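PDB 5XOB: tRNA(Ile2) 2-agmatinylcytidine synthetase TiaS from Archaeoglobus fulgidus, which catalyses the ATP-dependent transfer of agmatine to the wobble cytidine of an isoleucine tRNA, forming 2-agmatinylcytidine and switching codon specificity from AUG to AUA. Local coordinates for residues M1-G6 / G69-V74; V95-E100 / A147-E152; A247-L252 / E321-M326; V285-D290 / I331-I336. One frame throughout, in Å; residues are numbered along the deposited sequence.

Contact 1: M1-G6 / G69-V74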
# COMPACT_ATOMS: atom_id res chain seq x y z
N MET A 1 -31.17 6.85 17.63
CA MET A 1 -29.90 6.27 18.17
C MET A 1 -28.82 6.18 17.09
O MET A 1 -29.08 5.71 15.98
CB MET A 1 -30.08 4.90 18.83
CG MET A 1 -31.28 4.07 18.39
SD MET A 1 -31.48 2.55 19.33
CE MET A 1 -31.44 3.13 21.03
N ARG A 2 -27.63 6.64 17.45
CA ARG A 2 -26.47 6.60 16.56
C ARG A 2 -25.83 5.21 16.58
O ARG A 2 -25.35 4.75 17.62
CB ARG A 2 -25.45 7.66 16.98
CG ARG A 2 -25.89 9.08 16.70
CD ARG A 2 -24.76 10.06 16.97
NE ARG A 2 -24.88 11.26 16.14
CZ ARG A 2 -23.89 12.12 15.92
NH1 ARG A 2 -22.68 11.95 16.47
NH2 ARG A 2 -24.10 13.18 15.14
N VAL A 3 -25.82 4.55 15.43
CA VAL A 3 -25.29 3.19 15.32
C VAL A 3 -24.33 3.05 14.15
O VAL A 3 -24.63 3.45 13.01
CB VAL A 3 -26.43 2.16 15.19
CG1 VAL A 3 -25.87 0.74 15.17
CG2 VAL A 3 -27.43 2.31 16.33
N TRP A 4 -23.17 2.46 14.44
CA TRP A 4 -22.16 2.17 13.43
C TRP A 4 -22.46 0.85 12.75
O TRP A 4 -22.63 -0.18 13.41
CB TRP A 4 -20.77 2.08 14.07
CG TRP A 4 -20.07 3.40 14.24
CD1 TRP A 4 -19.92 4.10 15.39
CD2 TRP A 4 -19.41 4.16 13.21
NE1 TRP A 4 -19.21 5.26 15.15
CE2 TRP A 4 -18.88 5.32 13.82
CE3 TRP A 4 -19.22 3.97 11.83
CZ2 TRP A 4 -18.18 6.29 13.10
CZ3 TRP A 4 -18.51 4.94 11.12
CH2 TRP A 4 -18.00 6.08 11.75
N VAL A 5 -22.50 0.87 11.42
CA VAL A 5 -22.74 -0.33 10.63
C VAL A 5 -21.46 -0.77 9.93
O VAL A 5 -20.80 0.04 9.28
CB VAL A 5 -23.83 -0.10 9.58
CG1 VAL A 5 -24.08 -1.38 8.80
CG2 VAL A 5 -25.11 0.39 10.25
N GLY A 6 -21.13 -2.05 10.04
CA GLY A 6 -19.91 -2.61 9.47
C GLY A 6 -20.26 -3.71 8.50
O GLY A 6 -21.22 -4.44 8.74
N GLY A 69 -33.19 -3.15 15.49
CA GLY A 69 -33.66 -4.40 14.86
C GLY A 69 -34.10 -4.22 13.42
O GLY A 69 -33.99 -5.14 12.61
N GLU A 70 -34.58 -3.02 13.10
CA GLU A 70 -35.03 -2.68 11.76
C GLU A 70 -33.82 -2.46 10.85
O GLU A 70 -33.81 -2.88 9.70
CB GLU A 70 -35.88 -1.41 11.80
CG GLU A 70 -37.05 -1.49 12.77
CD GLU A 70 -37.91 -0.24 12.78
OE1 GLU A 70 -37.36 0.88 12.61
OE2 GLU A 70 -39.14 -0.37 12.99
N LEU A 71 -32.82 -1.78 11.40
CA LEU A 71 -31.54 -1.55 10.72
C LEU A 71 -30.93 -2.86 10.19
O LEU A 71 -30.54 -2.97 9.03
CB LEU A 71 -30.56 -0.87 11.68
CG LEU A 71 -29.64 0.25 11.18
CD1 LEU A 71 -28.35 0.25 11.99
CD2 LEU A 71 -29.33 0.15 9.69
N VAL A 72 -30.85 -3.85 11.08
CA VAL A 72 -30.33 -5.16 10.75
C VAL A 72 -31.06 -5.70 9.53
O VAL A 72 -30.45 -6.08 8.54
CB VAL A 72 -30.55 -6.16 11.91
CG1 VAL A 72 -30.07 -7.55 11.53
CG2 VAL A 72 -29.84 -5.70 13.17
N ASP A 73 -32.39 -5.71 9.66
CA ASP A 73 -33.29 -6.22 8.63
C ASP A 73 -33.04 -5.53 7.30
O ASP A 73 -32.94 -6.19 6.27
CB ASP A 73 -34.76 -5.99 9.04
CG ASP A 73 -35.23 -6.92 10.17
OD1 ASP A 73 -34.59 -7.97 10.43
OD2 ASP A 73 -36.28 -6.60 10.79
N VAL A 74 -32.94 -4.21 7.33
CA VAL A 74 -32.74 -3.45 6.11
C VAL A 74 -31.46 -3.90 5.42
O VAL A 74 -31.47 -4.28 4.25
CB VAL A 74 -32.65 -1.94 6.38
CG1 VAL A 74 -32.13 -1.21 5.15
CG2 VAL A 74 -34.02 -1.39 6.76
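V3 and V5 on one strand and L71 on the helix beside it form a buried apolar cluster in the α/β fold of the TCKD domain, where helix 68-82 packs against a face of the mixed sheet. Strand 2-8 lies inside this sheet, between strands 57-64 and 93-98. Alternate residues of the strand serve opposite faces, which is why V3 and V5 both send their side chains to the helix while W4 points away from it.

The apolar contacts all converge on one methyl, CD1 of L71. V5 reaches toward it tip to tip, with CG2 3.7 Å from L71 CD1. V3 meets the same methyl differently: the two side chains slide past each other in opposite directions, and V3 CG1 comes within 4.1 Å of L71 CD1. Leucine suits the helix because it branches one carbon farther out, at CG, and so carries CD1 across a backbone gap of 8.9 Å between the CA atoms of V5 and L71; valine suits the strand because it is short and branches at CB. F96 on strand 93-98 and V29 on helix 20-32 extend this oily layer around L71.

The polar interactions lie at the margins and in the backbone. The strand bonds to V63 and F61 on one neighbour and to V97 and V95 on the other, while R2 NH1 forms a salt bridge with E99. In V5, CG1 lies anti to the backbone N (chi1 -178°), which puts CG2 beside that N and in line to meet the CD1 methyl of L71.

Contact 2: V95-E100 / A147-E152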
# COMPACT_ATOMS: atom_id res chain seq x y z
N VAL A 95 -22.13 -5.91 11.22
CA VAL A 95 -22.34 -5.65 12.63
C VAL A 95 -22.95 -4.28 12.86
O VAL A 95 -22.88 -3.39 12.00
CB VAL A 95 -21.03 -5.74 13.43
CG1 VAL A 95 -20.50 -7.17 13.39
CG2 VAL A 95 -19.99 -4.76 12.89
N PHE A 96 -23.55 -4.12 14.03
CA PHE A 96 -24.34 -2.94 14.35
C PHE A 96 -24.03 -2.54 15.78
O PHE A 96 -24.46 -3.21 16.72
CB PHE A 96 -25.82 -3.26 14.12
CG PHE A 96 -26.08 -3.96 12.82
CD1 PHE A 96 -26.34 -3.23 11.65
CD2 PHE A 96 -26.00 -5.35 12.73
CE1 PHE A 96 -26.54 -3.88 10.45
CE2 PHE A 96 -26.20 -6.00 11.53
CZ PHE A 96 -26.48 -5.26 10.38
N VAL A 97 -23.27 -1.46 15.93
CA VAL A 97 -22.58 -1.14 17.18
C VAL A 97 -22.92 0.27 17.66
O VAL A 97 -22.88 1.21 16.87
CB VAL A 97 -21.04 -1.27 16.99
CG1 VAL A 97 -20.26 -0.77 18.20
CG2 VAL A 97 -20.64 -2.71 16.68
N ASP A 98 -23.24 0.41 18.95
CA ASP A 98 -23.46 1.72 19.55
C ASP A 98 -22.21 2.58 19.39
O ASP A 98 -21.09 2.11 19.60
CB ASP A 98 -23.83 1.60 21.03
N GLU A 99 -22.39 3.84 19.00
CA GLU A 99 -21.28 4.78 18.88
C GLU A 99 -20.32 4.64 20.06
O GLU A 99 -19.10 4.53 19.88
CB GLU A 99 -21.81 6.21 18.82
CG GLU A 99 -20.82 7.22 18.28
CD GLU A 99 -21.44 8.58 18.11
OE1 GLU A 99 -22.41 8.90 18.83
OE2 GLU A 99 -20.95 9.34 17.25
N GLU A 100 -20.90 4.60 21.25
CA GLU A 100 -20.15 4.50 22.51
C GLU A 100 -19.32 3.22 22.62
O GLU A 100 -18.33 3.17 23.34
CB GLU A 100 -21.11 4.57 23.71
CG GLU A 100 -22.29 5.53 23.57
CD GLU A 100 -23.07 5.69 24.86
OE1 GLU A 100 -23.11 4.73 25.66
OE2 GLU A 100 -23.64 6.78 25.08
N ALA A 147 -13.65 -4.72 12.24
CA ALA A 147 -12.47 -3.88 12.03
C ALA A 147 -12.81 -2.53 11.42
O ALA A 147 -12.21 -1.52 11.77
CB ALA A 147 -11.45 -4.61 11.18
N ALA A 148 -13.78 -2.50 10.51
CA ALA A 148 -14.20 -1.24 9.91
C ALA A 148 -14.81 -0.31 10.96
O ALA A 148 -14.72 0.91 10.85
CB ALA A 148 -15.19 -1.48 8.77
N VAL A 149 -15.42 -0.90 11.97
CA VAL A 149 -16.08 -0.14 13.04
C VAL A 149 -15.08 0.34 14.09
O VAL A 149 -15.18 1.47 14.58
CB VAL A 149 -17.22 -0.99 13.68
CG1 VAL A 149 -17.76 -0.36 14.95
CG2 VAL A 149 -18.35 -1.19 12.68
N GLY A 150 -14.12 -0.52 14.45
CA GLY A 150 -13.16 -0.21 15.52
C GLY A 150 -11.96 0.65 15.14
O GLY A 150 -11.39 1.33 16.00
N ALA A 151 -11.59 0.64 13.87
CA ALA A 151 -10.34 1.24 13.43
C ALA A 151 -10.25 2.71 13.83
O ALA A 151 -11.13 3.49 13.47
CB ALA A 151 -10.18 1.10 11.93
N GLU A 152 -9.21 3.07 14.57
CA GLU A 152 -8.90 4.47 14.83
C GLU A 152 -7.97 5.00 13.74
O GLU A 152 -6.94 4.39 13.45
CB GLU A 152 -8.24 4.67 16.19
CG GLU A 152 -7.69 6.08 16.37
CD GLU A 152 -7.33 6.43 17.80
OE1 GLU A 152 -6.29 7.09 18.00
OE2 GLU A 152 -8.08 6.04 18.73
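V149 buries more surface here than any other residue, laying its two methyl branches against V95 and V97 as helix 141-150 packs on the mixed sheet that runs through the TCKD and FLD ranges. The contact is a helix-on-sheet interface that brings together a strand of the TCKD range and a helix of the FLD range. V149 sits near the C-terminal end of that helix, two residues before the chain leaves helical geometry at A151.

Each branch of V149 has its own valine, a split set by its chi1 of 169°. CG2 faces V95, whose CG2 lies 3.9 Å from V149 CG2. CG1, swung to the far side from the backbone N, is directed to V97 and lies 4.0 Å from V97 CB, with both V97 methyls hardly farther off, so that it rests over the branch point of that side chain. V95 and V97 are two residues apart on strand 93-98 and therefore share a face, whereas F96 between them turns to the other side of the sheet. Both valines are met obliquely by V149. V95 and V97 suit the strand, being compact and, as β-branched residues, at ease in extended backbone; V149 suits its place because two methyls set apart at CB let it straddle both.

W4, L105 and S60 also touch V149, and I131 packs on both strand valines. Near the helix end, R41 NH2 bonds to the carbonyl oxygens of A148 and A151.

Contact 3: A247-L252 / E321-M326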
# COMPACT_ATOMS: atom_id res chain seq x y z
N ALA A 247 -2.64 4.77 2.20
CA ALA A 247 -1.48 5.66 2.17
C ALA A 247 -1.04 6.15 3.55
O ALA A 247 -0.57 7.28 3.70
CB ALA A 247 -1.75 6.84 1.23
N THR A 248 -1.17 5.30 4.56
CA THR A 248 -0.80 5.65 5.94
C THR A 248 0.28 4.77 6.57
O THR A 248 0.71 5.07 7.69
CB THR A 248 -2.04 5.56 6.86
OG1 THR A 248 -2.62 4.26 6.74
CG2 THR A 248 -3.08 6.62 6.49
N ASP A 249 0.70 3.71 5.89
CA ASP A 249 1.61 2.70 6.46
C ASP A 249 1.07 2.13 7.77
O ASP A 249 1.83 1.74 8.64
CB ASP A 249 3.02 3.28 6.73
CG ASP A 249 3.92 3.29 5.50
OD1 ASP A 249 3.59 2.68 4.46
OD2 ASP A 249 4.99 3.92 5.58
N MET A 250 -0.26 2.08 7.91
CA MET A 250 -0.86 1.67 9.18
C MET A 250 -0.58 0.18 9.46
O MET A 250 -0.70 -0.28 10.59
CB MET A 250 -2.37 1.96 9.16
CG MET A 250 -3.07 1.80 10.51
SD MET A 250 -4.80 2.33 10.50
CE MET A 250 -5.33 1.90 12.17
N HIS A 251 -0.20 -0.55 8.42
CA HIS A 251 0.06 -1.98 8.50
C HIS A 251 1.45 -2.33 9.00
O HIS A 251 1.74 -3.50 9.26
CB HIS A 251 -0.16 -2.64 7.13
CG HIS A 251 0.82 -2.22 6.08
ND1 HIS A 251 1.04 -0.90 5.73
CD2 HIS A 251 1.62 -2.95 5.27
CE1 HIS A 251 1.94 -0.85 4.77
NE2 HIS A 251 2.31 -2.08 4.47
N LEU A 252 2.30 -1.32 9.14
CA LEU A 252 3.71 -1.56 9.42
C LEU A 252 3.99 -1.73 10.91
O LEU A 252 3.67 -0.87 11.73
CB LEU A 252 4.56 -0.43 8.85
CG LEU A 252 4.61 -0.32 7.32
CD1 LEU A 252 5.74 0.61 6.92
CD2 LEU A 252 4.77 -1.66 6.62
N GLU A 321 17.17 1.14 5.79
CA GLU A 321 15.94 0.85 6.49
C GLU A 321 14.90 0.43 5.46
O GLU A 321 14.68 1.13 4.48
CB GLU A 321 15.48 2.09 7.25
CG GLU A 321 14.36 1.84 8.24
CD GLU A 321 14.41 2.78 9.42
OE1 GLU A 321 13.63 3.77 9.42
OE2 GLU A 321 15.22 2.55 10.35
N VAL A 322 14.29 -0.73 5.69
CA VAL A 322 13.40 -1.34 4.69
C VAL A 322 11.94 -1.40 5.13
O VAL A 322 11.63 -1.55 6.32
CB VAL A 322 13.87 -2.75 4.27
CG1 VAL A 322 15.21 -2.66 3.56
CG2 VAL A 322 13.96 -3.70 5.46
N TYR A 323 11.05 -1.30 4.14
CA TYR A 323 9.62 -1.27 4.35
C TYR A 323 8.93 -2.31 3.47
O TYR A 323 9.04 -2.25 2.24
CB TYR A 323 9.07 0.11 3.97
CG TYR A 323 9.61 1.26 4.79
CD1 TYR A 323 8.85 1.85 5.79
CD2 TYR A 323 10.88 1.78 4.54
CE1 TYR A 323 9.33 2.91 6.53
CE2 TYR A 323 11.37 2.84 5.27
CZ TYR A 323 10.59 3.40 6.27
OH TYR A 323 11.08 4.46 7.01
N GLY A 324 8.22 -3.25 4.09
CA GLY A 324 7.44 -4.18 3.31
C GLY A 324 6.90 -5.39 4.03
O GLY A 324 7.15 -5.58 5.21
N SER A 325 6.15 -6.20 3.29
CA SER A 325 5.54 -7.41 3.79
C SER A 325 6.52 -8.56 3.70
O SER A 325 7.37 -8.59 2.82
CB SER A 325 4.31 -7.76 2.95
OG SER A 325 3.37 -6.71 2.98
N MET A 326 6.38 -9.52 4.62
CA MET A 326 7.14 -10.76 4.57
C MET A 326 6.27 -11.90 4.06
O MET A 326 5.30 -12.30 4.71
CB MET A 326 7.69 -11.10 5.95
CG MET A 326 8.39 -12.45 6.02
SD MET A 326 9.95 -12.41 6.92
CE MET A 326 10.91 -11.40 5.80
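L252 and Y323 cross at about a right angle, with the leucine methyl CD1 meeting the tyrosine ring at its edge. The methyl lies in the plane of the ring, and L252 CD1 approaches Y323 CD1 to 3.5 Å, so this is edge packing rather than a CH-pi contact over a face. Leucine suits the place because its two methyls can serve two surfaces. While CD1 goes to the tyrosine, CD2 sits 3.3 Å above the plane of the H251 ring of its own segment, offset toward the rim.

D249 approaches the tyrosine obliquely, and its OD2 stays 4.4 Å from Y323 CD1. That carboxylate has stronger partners: OD2 forms a salt bridge with K335 NZ, and OD1 accepts a bond from K406 N. K335 also makes a cation-pi interaction with Y323. The lysine thus links the acid and the ring, and its charge probably helps hold the carboxylate beside an aromatic group.

The loop is shaped for this by a type I turn from D249 to L252, closed by L252 N bonding to D249 O at 3.1 Å, which brings the acid and the leucine to the same side. On the strand, G324 lies opposite L252; its backbone angles (phi 167°, psi 178°) come easily only to a residue without a side chain, since a CB would crowd the preceding carbonyl oxygen. S325 OG bonds to S266 OG on the adjoining strand.

The interface joins the loop between strands 239-244 and 252-254 to strand 319-327 of the OB fold, the β-barrel module that binds nucleic acid.

Contact 4: V285-D290 / I331-I336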
# COMPACT_ATOMS: atom_id res chain seq x y z
N VAL A 285 15.30 -8.78 -8.08
CA VAL A 285 16.60 -8.35 -7.58
C VAL A 285 16.65 -8.59 -6.07
O VAL A 285 16.02 -7.86 -5.32
CB VAL A 285 16.80 -6.85 -7.87
CG1 VAL A 285 18.17 -6.37 -7.42
CG2 VAL A 285 16.59 -6.55 -9.36
N PHE A 286 17.42 -9.58 -5.62
CA PHE A 286 17.47 -9.91 -4.19
C PHE A 286 18.72 -9.41 -3.52
O PHE A 286 19.72 -9.14 -4.17
CB PHE A 286 17.41 -11.42 -3.96
CG PHE A 286 16.09 -12.03 -4.31
CD1 PHE A 286 15.29 -12.60 -3.32
CD2 PHE A 286 15.65 -12.04 -5.62
CE1 PHE A 286 14.07 -13.17 -3.65
CE2 PHE A 286 14.43 -12.61 -5.95
CZ PHE A 286 13.64 -13.17 -4.97
N PHE A 287 18.66 -9.30 -2.20
CA PHE A 287 19.83 -9.03 -1.39
C PHE A 287 19.52 -9.37 0.05
O PHE A 287 18.44 -9.89 0.35
CB PHE A 287 20.29 -7.58 -1.55
CG PHE A 287 19.29 -6.56 -1.10
CD1 PHE A 287 19.32 -6.08 0.20
CD2 PHE A 287 18.35 -6.05 -1.98
CE1 PHE A 287 18.41 -5.13 0.62
CE2 PHE A 287 17.44 -5.10 -1.57
CZ PHE A 287 17.47 -4.64 -0.27
N GLU A 288 20.47 -9.11 0.94
CA GLU A 288 20.35 -9.46 2.34
C GLU A 288 20.98 -8.41 3.21
O GLU A 288 21.90 -7.70 2.79
CB GLU A 288 21.03 -10.79 2.65
CG GLU A 288 20.13 -12.01 2.64
CD GLU A 288 20.83 -13.26 3.16
OE1 GLU A 288 21.80 -13.12 3.94
OE2 GLU A 288 20.41 -14.38 2.79
N ILE A 289 20.51 -8.36 4.45
CA ILE A 289 20.94 -7.38 5.42
C ILE A 289 21.05 -8.10 6.76
O ILE A 289 20.33 -9.09 7.00
CB ILE A 289 19.92 -6.22 5.50
CG1 ILE A 289 18.51 -6.76 5.83
CG2 ILE A 289 19.88 -5.44 4.19
CD1 ILE A 289 17.45 -5.69 6.03
N ASP A 290 21.95 -7.64 7.62
CA ASP A 290 22.03 -8.18 8.98
C ASP A 290 21.25 -7.29 9.92
O ASP A 290 21.46 -6.07 9.96
CB ASP A 290 23.48 -8.33 9.46
CG ASP A 290 23.58 -9.04 10.82
OD1 ASP A 290 23.35 -8.38 11.86
OD2 ASP A 290 23.88 -10.25 10.85
N ILE A 331 11.34 -10.00 2.42
CA ILE A 331 10.60 -8.73 2.48
C ILE A 331 10.34 -8.15 1.10
O ILE A 331 11.28 -7.82 0.39
CB ILE A 331 11.36 -7.63 3.28
CG1 ILE A 331 11.58 -8.05 4.75
CG2 ILE A 331 10.63 -6.29 3.23
CD1 ILE A 331 10.37 -7.88 5.65
N ASN A 332 9.06 -8.01 0.73
CA ASN A 332 8.68 -7.29 -0.49
C ASN A 332 8.79 -5.80 -0.28
O ASN A 332 7.90 -5.19 0.30
CB ASN A 332 7.24 -7.59 -0.88
CG ASN A 332 7.02 -9.03 -1.24
OD1 ASN A 332 7.64 -9.93 -0.66
ND2 ASN A 332 6.12 -9.28 -2.18
N LEU A 333 9.86 -5.21 -0.78
CA LEU A 333 10.09 -3.79 -0.62
C LEU A 333 9.02 -2.92 -1.28
O LEU A 333 8.73 -3.06 -2.47
CB LEU A 333 11.44 -3.40 -1.20
CG LEU A 333 12.66 -3.92 -0.44
CD1 LEU A 333 13.92 -3.55 -1.19
CD2 LEU A 333 12.70 -3.39 0.99
N GLU A 334 8.45 -2.03 -0.47
CA GLU A 334 7.53 -1.00 -0.94
C GLU A 334 8.26 0.35 -1.02
O GLU A 334 7.94 1.21 -1.85
CB GLU A 334 6.35 -0.93 0.03
CG GLU A 334 5.72 -2.29 0.31
CD GLU A 334 4.69 -2.29 1.44
OE1 GLU A 334 4.48 -1.25 2.09
OE2 GLU A 334 4.08 -3.36 1.67
N LYS A 335 9.26 0.50 -0.16
CA LYS A 335 9.92 1.77 0.09
C LYS A 335 11.27 1.40 0.69
O LYS A 335 11.41 0.32 1.25
CB LYS A 335 9.13 2.53 1.16
CG LYS A 335 8.66 3.92 0.80
CD LYS A 335 8.63 4.82 2.03
CE LYS A 335 7.83 4.25 3.20
NZ LYS A 335 6.36 4.37 3.02
N ILE A 336 12.26 2.29 0.60
CA ILE A 336 13.53 2.08 1.30
C ILE A 336 14.26 3.39 1.62
O ILE A 336 14.24 4.32 0.81
CB ILE A 336 14.47 1.13 0.50
CG1 ILE A 336 15.66 0.68 1.36
CG2 ILE A 336 14.95 1.78 -0.79
CD1 ILE A 336 16.37 -0.53 0.81
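F287 pushes the far end of its ring against the CD1 methyl of L333, with CZ and CE2 3.8 and 3.9 Å from L333 CD1. The two side chains come from opposite directions, and the methyl lies near the ring plane, so the ring is met at its edge. I336 adds a looser contact: its CD1 is 4.4 Å from F287 CZ and arrives obliquely. I289, two residues along the same strand, places CG2 in the ring plane too, 3.9 Å from F287 CE1.

The F287 side chain leaves the strand with CG between its backbone N and carbonyl carbon (chi1 62°), and although its first bond does not aim at the other segment, the length of the ring carries CZ there. A phenylalanine is apt for this, spanning the interior of the OB barrel between strands that are not neighbours. L333 and I336 can both face this interior because the chain turns a corner at E334, so that the residues before and after it belong to different faces. I311 of helix 307-313 touches both F287 and L333, as expected for the helix that packs against the barrel in OB folds.

Every contacting atom is a carbon. The join is therefore held by dispersion and by burial of apolar surface, with its specificity coming from shape rather than from directed bonds.

Contacts 1 and 2 share a sheet, their centres 12 Å apart: strands 2-8 and 93-98 are hydrogen-bonded neighbours, with W4 N 2.8 Å from V97 O, and helices 68-82 and 141-150 pack on its opposite faces. The magnesium ion, bound by D8 and the phosphothreonine at T18, lies about 14 Å from the V95 side chain of contact 2. Contacts 3 and 4 are likewise joined, through strand 319-327, where S325 O lies 2.8 Å from N332 N. Between the pairs, contacts 2 and 3 meet where E152 O lies 3.2 Å from M250 CE. Contacts 1 and 4 are about 45 Å apart, centre to centre, on opposite sides of the chain's centre.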